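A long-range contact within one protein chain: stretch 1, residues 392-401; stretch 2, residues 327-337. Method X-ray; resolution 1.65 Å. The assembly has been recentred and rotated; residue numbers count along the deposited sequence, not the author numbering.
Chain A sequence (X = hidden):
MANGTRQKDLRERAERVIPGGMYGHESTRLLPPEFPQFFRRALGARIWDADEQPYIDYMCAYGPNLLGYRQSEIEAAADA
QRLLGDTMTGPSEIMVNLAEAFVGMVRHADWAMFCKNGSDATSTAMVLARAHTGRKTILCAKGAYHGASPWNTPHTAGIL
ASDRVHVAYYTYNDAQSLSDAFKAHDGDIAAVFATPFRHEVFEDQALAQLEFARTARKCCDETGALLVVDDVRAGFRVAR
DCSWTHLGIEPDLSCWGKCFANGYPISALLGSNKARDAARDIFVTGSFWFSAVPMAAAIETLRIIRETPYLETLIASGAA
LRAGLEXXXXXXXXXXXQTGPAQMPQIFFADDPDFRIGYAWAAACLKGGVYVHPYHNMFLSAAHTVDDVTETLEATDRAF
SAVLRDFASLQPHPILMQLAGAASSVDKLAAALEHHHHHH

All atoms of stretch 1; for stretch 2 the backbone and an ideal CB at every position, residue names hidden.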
# COMPACT_ATOMS: atom_id res chain seq x y z
N THR A 392 22.09 14.34 -22.74
CA THR A 392 20.99 15.15 -22.22
C THR A 392 21.17 16.61 -22.67
O THR A 392 20.24 17.27 -23.12
CB THR A 392 20.93 15.00 -20.70
OG1 THR A 392 20.59 13.64 -20.42
CG2 THR A 392 19.95 15.96 -20.08
N LEU A 393 22.40 17.09 -22.52
CA LEU A 393 22.74 18.49 -22.73
C LEU A 393 22.69 18.84 -24.21
O LEU A 393 22.35 19.97 -24.53
CB LEU A 393 24.10 18.81 -22.10
CG LEU A 393 24.12 18.91 -20.58
CD1 LEU A 393 25.55 18.89 -20.06
CD2 LEU A 393 23.38 20.14 -20.05
N GLU A 394 22.89 17.87 -25.11
CA GLU A 394 22.63 18.11 -26.54
C GLU A 394 21.13 18.33 -26.77
O GLU A 394 20.73 19.19 -27.55
CB GLU A 394 23.09 16.95 -27.42
CG GLU A 394 24.51 16.48 -27.13
CD GLU A 394 25.58 16.76 -28.17
OE1 GLU A 394 26.53 15.93 -28.27
OE2 GLU A 394 25.50 17.81 -28.84
N ALA A 395 20.29 17.56 -26.07
CA ALA A 395 18.83 17.67 -26.20
C ALA A 395 18.34 19.00 -25.63
O ALA A 395 17.48 19.65 -26.22
CB ALA A 395 18.16 16.51 -25.50
N THR A 396 18.90 19.38 -24.48
CA THR A 396 18.45 20.59 -23.79
C THR A 396 18.87 21.82 -24.59
O THR A 396 18.17 22.83 -24.61
CB THR A 396 18.95 20.65 -22.34
OG1 THR A 396 20.37 20.60 -22.27
CG2 THR A 396 18.35 19.56 -21.49
N ASP A 397 20.01 21.73 -25.28
CA ASP A 397 20.50 22.82 -26.13
C ASP A 397 19.49 23.08 -27.24
O ASP A 397 19.05 24.23 -27.44
CB ASP A 397 21.88 22.51 -26.70
CG ASP A 397 22.49 23.73 -27.38
OD1 ASP A 397 22.89 24.67 -26.65
OD2 ASP A 397 22.45 23.77 -28.62
N ARG A 398 19.10 22.00 -27.94
CA ARG A 398 18.10 22.10 -29.00
C ARG A 398 16.76 22.61 -28.44
O ARG A 398 15.98 23.24 -29.16
CB ARG A 398 17.96 20.75 -29.71
CG ARG A 398 19.20 20.42 -30.52
CD ARG A 398 19.05 19.30 -31.53
NE ARG A 398 18.71 18.04 -30.89
CZ ARG A 398 19.58 17.23 -30.29
NH1 ARG A 398 20.87 17.50 -30.35
NH2 ARG A 398 19.14 16.18 -29.61
N ALA A 399 16.48 22.31 -27.17
CA ALA A 399 15.22 22.67 -26.58
C ALA A 399 15.17 24.18 -26.33
O ALA A 399 14.15 24.81 -26.56
CB ALA A 399 14.98 21.85 -25.32
N PHE A 400 16.27 24.73 -25.81
CA PHE A 400 16.41 26.18 -25.65
C PHE A 400 16.20 26.88 -27.00
O PHE A 400 15.43 27.85 -27.06
CB PHE A 400 17.78 26.55 -25.05
CG PHE A 400 17.90 26.36 -23.56
CD1 PHE A 400 17.19 27.15 -22.67
CD2 PHE A 400 18.76 25.42 -23.03
CE1 PHE A 400 17.29 26.96 -21.30
CE2 PHE A 400 18.88 25.24 -21.66
CZ PHE A 400 18.13 26.00 -20.80
N SER A 401 16.81 26.35 -28.07
CA SER A 401 16.67 26.95 -29.43
C SER A 401 15.21 26.92 -29.86
O SER A 401 14.71 27.92 -30.37
CB SER A 401 17.51 26.26 -30.49
OG SER A 401 18.88 26.28 -30.13
N UNK A 327 25.22 27.09 -18.05
CA UNK A 327 26.02 27.63 -19.19
C UNK A 327 25.10 27.81 -20.41
O UNK A 327 25.07 28.87 -21.04
CB UNK A 327 27.18 26.70 -19.54
N UNK A 328 24.26 26.81 -20.69
CA UNK A 328 23.36 26.91 -21.85
C UNK A 328 22.34 28.04 -21.71
O UNK A 328 22.04 28.68 -22.70
CB UNK A 328 22.62 25.58 -22.05
N UNK A 329 21.81 28.24 -20.50
CA UNK A 329 20.81 29.28 -20.22
C UNK A 329 21.39 30.68 -20.46
O UNK A 329 20.76 31.49 -21.09
CB UNK A 329 20.31 29.16 -18.78
N UNK A 330 22.61 30.95 -19.97
CA UNK A 330 23.29 32.21 -20.23
C UNK A 330 23.48 32.43 -21.74
O UNK A 330 23.23 33.52 -22.24
CB UNK A 330 24.64 32.24 -19.51
N UNK A 331 23.87 31.37 -22.47
CA UNK A 331 24.21 31.41 -23.89
C UNK A 331 22.98 31.75 -24.75
O UNK A 331 23.09 32.41 -25.77
CB UNK A 331 24.80 30.07 -24.33
N UNK A 332 21.81 31.25 -24.35
CA UNK A 332 20.56 31.44 -25.08
C UNK A 332 19.74 32.62 -24.53
O UNK A 332 18.70 32.95 -25.10
CB UNK A 332 19.73 30.16 -25.02
N UNK A 333 20.18 33.22 -23.41
CA UNK A 333 19.53 34.38 -22.79
C UNK A 333 18.18 34.04 -22.17
O UNK A 333 17.27 34.86 -22.19
CB UNK A 333 19.35 35.49 -23.83
N UNK A 334 18.04 32.82 -21.63
CA UNK A 334 16.81 32.37 -20.98
C UNK A 334 17.16 31.92 -19.57
O UNK A 334 17.55 30.78 -19.39
CB UNK A 334 16.14 31.24 -21.77
N UNK A 335 16.96 32.79 -18.58
CA UNK A 335 17.37 32.54 -17.18
C UNK A 335 16.57 31.39 -16.54
O UNK A 335 15.33 31.37 -16.59
CB UNK A 335 17.19 33.81 -16.35
N UNK A 336 17.30 30.48 -15.88
CA UNK A 336 16.70 29.36 -15.12
C UNK A 336 16.69 29.66 -13.62
O UNK A 336 17.50 30.40 -13.14
CB UNK A 336 17.46 28.06 -15.38
N UNK A 337 15.81 28.97 -12.89
CA UNK A 337 15.92 28.79 -11.45
C UNK A 337 16.09 27.28 -11.20
O UNK A 337 15.12 26.53 -11.26
CB UNK A 337 14.70 29.35 -10.72

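The helix axes run roughly parallel, 24° apart with a closest approach of 10.3 Å, so side chains must bridge much of the gap. Position 327 has an ideal CB with nothing of stretch 1 within 5.5 Å; stretch 1 imposes no choice, and the residue is Ala 327.

At 328 CA-to-CB points toward stretch 1, the ideal CB lying 3.8 Å from Phe 400 CE2. Beyond it stand the carbonyl of Leu 393 and the hydroxyl of Thr 396, which favour a polar chain of medium length, such as glutamine, or a longer chain ending in a donor; an amide can offer both donor and acceptor. Gln 328 is found, a knob among Leu 393, Thr 396, Asp 397 and Phe 400. Its NE2 donates to Leu 393 O (2.7 Å, 155°), while OE1 lies 2.8 Å from Thr 396 OG1.

Position 329 points sideways, its ideal CB 4.3 Å from Phe 400 CZ. A small side chain is reasonable; Ser 329 is present, its CA lying over one face of the Phe 400 ring. Position 330 is out of reach, compatible with many residues, and is Gln 330.

At 331 the CB also points sideways with no atom of stretch 1 nearby, but the carboxylate of Asp 397 invites a long basic chain, lysine or arginine. Arg 331 brings its end nearer: NH2 forms a salt bridge with Asp 397 OD1 (2.8 Å, 172°).

Position 332 points toward stretch 1, its ideal CB 4.1 Å from Phe 400 CB. A flat or apolar group could pack here, and Ser 401 OG adds a polar option. His 332 combines both: Phe 400 CB sits 3.5 Å from the imidazole centroid, 10° off the normal, a CH-pi contact. NE2 makes a weak 3.3 Å hydrogen bond with Ser 401 OG, and ND1 donates to Gln 328 O (3.1 Å), tying the ring to its own helix.

At 333, phi/psi of 70/34 favours glycine; Gly 333 forms the Schellman turn.

Position 334 points toward Phe 400, its ideal CB 4.3 Å from CD1, so leucine, isoleucine, valine or methionine would suit. Leu 334 CD1 reaches Phe 400 CD1 at 3.9 Å, at the ring edge. Position 335 points away, leaving polar residues free; it is Glu 335.

At 336 the direction is again toward, but the distance calls for a longer apolar chain: Leu 336 CD1 meets Phe 400 CZ at 4.0 Å. Position 337 is out of reach and holds Lys 337.

Stretch 2 (327-337) AQSQRHGLELK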
# COMPACT_ATOMS: atom_id res chain seq x y z
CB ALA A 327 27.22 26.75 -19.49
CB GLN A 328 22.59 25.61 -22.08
CG GLN A 328 23.44 24.51 -22.66
CD GLN A 328 22.67 23.21 -22.80
OE1 GLN A 328 21.47 23.12 -22.50
NE2 GLN A 328 23.36 22.22 -23.33
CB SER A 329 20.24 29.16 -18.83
OG SER A 329 21.15 29.60 -17.84
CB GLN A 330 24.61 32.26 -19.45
CG GLN A 330 24.43 32.63 -17.98
CD GLN A 330 25.64 33.33 -17.42
OE1 GLN A 330 26.07 34.38 -17.93
NE2 GLN A 330 26.21 32.78 -16.34
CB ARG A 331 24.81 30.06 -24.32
CG ARG A 331 25.36 30.04 -25.74
CD ARG A 331 25.99 28.71 -26.12
NE ARG A 331 25.01 27.75 -26.63
CZ ARG A 331 24.39 27.85 -27.80
NH1 ARG A 331 24.59 28.90 -28.59
NH2 ARG A 331 23.56 26.89 -28.19
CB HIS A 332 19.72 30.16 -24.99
CG HIS A 332 20.15 29.07 -25.91
ND1 HIS A 332 20.92 28.02 -25.48
CD2 HIS A 332 19.88 28.84 -27.21
CE1 HIS A 332 21.13 27.19 -26.48
NE2 HIS A 332 20.49 27.67 -27.56
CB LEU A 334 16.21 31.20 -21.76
CG LEU A 334 15.37 31.53 -22.99
CD1 LEU A 334 15.03 30.25 -23.74
CD2 LEU A 334 14.09 32.27 -22.61
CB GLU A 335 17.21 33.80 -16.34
CG GLU A 335 17.99 33.73 -15.04
CD GLU A 335 17.68 34.88 -14.09
OE1 GLU A 335 16.87 35.74 -14.47
OE2 GLU A 335 18.24 34.89 -12.97
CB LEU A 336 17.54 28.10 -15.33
CG LEU A 336 17.55 27.53 -16.73
CD1 LEU A 336 18.42 26.27 -16.78
CD2 LEU A 336 16.14 27.23 -17.18
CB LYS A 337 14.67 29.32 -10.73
CG LYS A 337 14.37 30.80 -10.94
CD LYS A 337 13.12 31.28 -10.21
CE LYS A 337 11.82 30.70 -10.75
NZ LYS A 337 10.67 30.91 -9.83
O HOH W 1 25.55 25.88 -25.11
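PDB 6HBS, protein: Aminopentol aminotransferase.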